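PDB 3U0J: type III effector HopU1 from Pseudomonas syringae pv. tomato, which is probably an arginine-specific mono-ADP-ribosyltransferase that transfers ADP-ribose from NAD+ onto target proteins in plant immunity. Local coordinates for residues 118-121 with 122-126. Residues are numbered along the deposited sequence; the frame is centred on the assembly and turned at random.
Sequences REVN and NYLRL
Val-120 and Leu-124, one helical turn apart, lie alongside each other and point the same way. Their branches meet at 4.2 Å, Val-120 CG1 to Leu-124 CD1. With chi1 at 164°, Val-120 CG1 is anti to the backbone N and beside the carbonyl carbon, and this is the branch that meets Leu-124. The backbone of the same pair is also joined, since Leu-124 N donates to Val-120 O at 2.9 Å. This bond is nearly straight, with 172° at the hydrogen.

Two more carbonyls on this turn are taken by amides four residues on. Asn-122 N reaches Arg-118 O at 2.9 Å, and Tyr-123 N reaches Glu-119 O at 2.9 Å. In both, the donor is tilted about 30° from the carbonyl plane. Arg-125 N continues the series to Asn-121 O at 3.0 Å, but the position of that oxygen is less certain. Asn-122 O accepts from Leu-126 N at 3.0 Å.

The polar ends of three side chains find partners outside these turns. Glu-119 OE1 is hydrogen-bonded to Ser-105 OG. Tyr-123 OH is hydrogen-bonded at both Asp-141 N and His-140 ND1, and Arg-125 NH1 forms a salt bridge with Glu-194. Val-120 O lies beside the edge of the Tyr-123 ring, near its plane, while Ile-148 of helix 145-162 touches Val-120, Tyr-123 and Leu-124.

The pattern is that of a regular amphipathic alpha-helix with successive i to i+4 backbone bonds. Here it is helix 116-126 of the ADP-ribosyltransferase exoenzyme domain, packed by its apolar side on helix 145-162.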
ATOM      1  N   ARG A 118       7.331  -5.417   0.551  1.00 13.80           N
ATOM      2  CA  ARG A 118       7.146  -6.741  -0.020  1.00 16.12           C
ATOM      3  C   ARG A 118       7.063  -7.836   1.033  1.00 12.52           C
ATOM      4  O   ARG A 118       6.244  -8.723   0.929  1.00 12.93           O
ATOM      5  CB  ARG A 118       8.248  -7.067  -1.020  1.00 22.75           C
ATOM      6  CG  ARG A 118       7.914  -8.245  -1.917  1.00 17.24           C
ATOM      7  CD  ARG A 118       8.970  -8.373  -2.960  1.00 17.79           C
ATOM      8  NE  ARG A 118       8.978  -7.249  -3.894  1.00 20.18           N
ATOM      9  CZ  ARG A 118       8.026  -7.042  -4.799  1.00 24.45           C
ATOM     10  NH1 ARG A 118       6.969  -7.859  -4.853  1.00 18.88           N
ATOM     11  NH2 ARG A 118       8.117  -6.012  -5.638  1.00 22.28           N
ATOM     12  N   GLU A 119       7.911  -7.767   2.050  1.00 14.14           N
ATOM     13  CA  GLU A 119       7.878  -8.760   3.110  1.00 12.46           C
ATOM     14  C   GLU A 119       6.530  -8.704   3.805  1.00 15.44           C
ATOM     15  O   GLU A 119       5.936  -9.738   4.106  1.00 16.66           O
ATOM     16  CB  GLU A 119       9.010  -8.528   4.105  1.00 15.02           C
ATOM     17  CG  GLU A 119       9.027  -9.495   5.273  1.00 16.44           C
ATOM     18  CD  GLU A 119      10.220  -9.289   6.195  1.00 21.85           C
ATOM     19  OE1 GLU A 119      11.003  -8.337   5.964  1.00 17.22           O
ATOM     20  OE2 GLU A 119      10.378 -10.092   7.153  1.00 29.84           O
ATOM     21  N   VAL A 120       6.036  -7.484   4.031  1.00 16.28           N
ATOM     22  CA  VAL A 120       4.768  -7.278   4.732  1.00 13.33           C
ATOM     23  C   VAL A 120       3.584  -7.720   3.895  1.00 12.70           C
ATOM     24  O   VAL A 120       2.757  -8.500   4.347  1.00 13.21           O
ATOM     25  CB  VAL A 120       4.596  -5.808   5.175  1.00 13.93           C
ATOM     26  CG1 VAL A 120       3.141  -5.518   5.531  1.00 13.22           C
ATOM     27  CG2 VAL A 120       5.502  -5.519   6.353  1.00 12.91           C
ATOM     28  N   ASN A 121       3.519  -7.229   2.664  1.00 15.10           N
ATOM     29  CA  ASN A 121       2.454  -7.606   1.741  1.00 14.29           C
ATOM     30  C   ASN A 121       2.408  -9.110   1.581  1.00 16.05           C
ATOM     31  O   ASN A 121       1.348  -9.715   1.734  1.00 15.46           O
ATOM     32  CB  ASN A 121       2.645  -6.939   0.382  1.00 13.89           C
ATOM     33  CG  ASN A 121       2.275  -5.471   0.398  1.00 12.89           C
ATOM     34  OD1 ASN A 121       1.759  -4.961   1.390  1.00 15.21           O
ATOM     35  ND2 ASN A 121       2.535  -4.788  -0.699  1.00 11.98           N
ATOM     36  N   ASN A 122       3.563  -9.716   1.305  1.00 14.27           N
ATOM     37  CA  ASN A 122       3.632 -11.157   1.160  1.00 13.67           C
ATOM     38  C   ASN A 122       3.158 -11.892   2.410  1.00 15.77           C
ATOM     39  O   ASN A 122       2.401 -12.868   2.318  1.00 16.00           O
ATOM     40  CB  ASN A 122       5.032 -11.601   0.742  1.00 13.45           C
ATOM     41  CG  ASN A 122       5.206 -11.586  -0.763  1.00 15.98           C
ATOM     42  OD1 ASN A 122       4.369 -11.047  -1.475  1.00 19.11           O
ATOM     43  ND2 ASN A 122       6.283 -12.178  -1.253  1.00 15.32           N
ATOM     44  N   TYR A 123       3.605 -11.420   3.571  1.00 15.31           N
ATOM     45  CA  TYR A 123       3.156 -11.959   4.851  1.00 15.93           C
ATOM     46  C   TYR A 123       1.627 -11.918   4.966  1.00 17.80           C
ATOM     47  O   TYR A 123       0.992 -12.920   5.233  1.00 16.86           O
ATOM     48  CB  TYR A 123       3.785 -11.197   6.028  1.00 14.32           C
ATOM     49  CG  TYR A 123       3.065 -11.473   7.319  1.00 18.12           C
ATOM     50  CD1 TYR A 123       2.034 -10.645   7.755  1.00 23.24           C
ATOM     51  CD2 TYR A 123       3.378 -12.585   8.088  1.00 19.26           C
ATOM     52  CE1 TYR A 123       1.356 -10.904   8.936  1.00 25.28           C
ATOM     53  CE2 TYR A 123       2.702 -12.858   9.265  1.00 22.03           C
ATOM     54  CZ  TYR A 123       1.693 -12.017   9.685  1.00 28.62           C
ATOM     55  OH  TYR A 123       1.012 -12.296  10.850  1.00 36.11           O
ATOM     56  N   LEU A 124       1.032 -10.752   4.749  1.00 17.76           N
ATOM     57  CA  LEU A 124      -0.420 -10.656   4.804  1.00 17.81           C
ATOM     58  C   LEU A 124      -1.135 -11.592   3.833  1.00 18.78           C
ATOM     59  O   LEU A 124      -2.182 -12.134   4.182  1.00 21.85           O
ATOM     60  CB  LEU A 124      -0.891  -9.223   4.578  1.00 17.29           C
ATOM     61  CG  LEU A 124      -0.569  -8.250   5.701  1.00 16.73           C
ATOM     62  CD1 LEU A 124      -0.816  -6.813   5.241  1.00 17.40           C
ATOM     63  CD2 LEU A 124      -1.391  -8.587   6.915  1.00 19.11           C
ATOM     64  N   ARG A 125      -0.600 -11.768   2.618  1.00 18.40           N
ATOM     65  CA  ARG A 125      -1.262 -12.638   1.636  1.00 17.10           C
ATOM     66  C   ARG A 125      -1.129 -14.116   2.005  1.00 17.97           C
ATOM     67  O   ARG A 125      -1.999 -14.897   1.676  1.00 19.52           O
ATOM     68  CB  ARG A 125      -0.783 -12.422   0.186  1.00 15.12           C
ATOM     69  CG  ARG A 125      -0.323 -11.039  -0.188  1.00 17.02           C
ATOM     70  CD  ARG A 125      -0.882 -10.536  -1.520  1.00 16.41           C
ATOM     71  NE  ARG A 125      -0.104 -10.956  -2.676  1.00 27.86           N
ATOM     72  CZ  ARG A 125      -0.209 -10.412  -3.897  1.00 33.28           C
ATOM     73  NH1 ARG A 125      -1.053  -9.403  -4.117  1.00 22.59           N
ATOM     74  NH2 ARG A 125       0.542 -10.868  -4.904  1.00 23.18           N
ATOM     75  N   LEU A 126      -0.049 -14.500   2.677  1.00 18.70           N
ATOM     76  CA  LEU A 126       0.171 -15.907   3.024  1.00 19.20           C
ATOM     77  C   LEU A 126      -0.436 -16.297   4.360  1.00 23.46           C
ATOM     78  O   LEU A 126      -0.767 -17.450   4.597  1.00 28.78           O
ATOM     79  CB  LEU A 126       1.662 -16.226   3.070  1.00 18.01           C
ATOM     80  CG  LEU A 126       2.417 -16.003   1.760  1.00 29.53           C
ATOM     81  CD1 LEU A 126       3.890 -16.388   1.939  1.00 26.67           C
ATOM     82  CD2 LEU A 126       1.775 -16.781   0.590  1.00 26.08           C
TER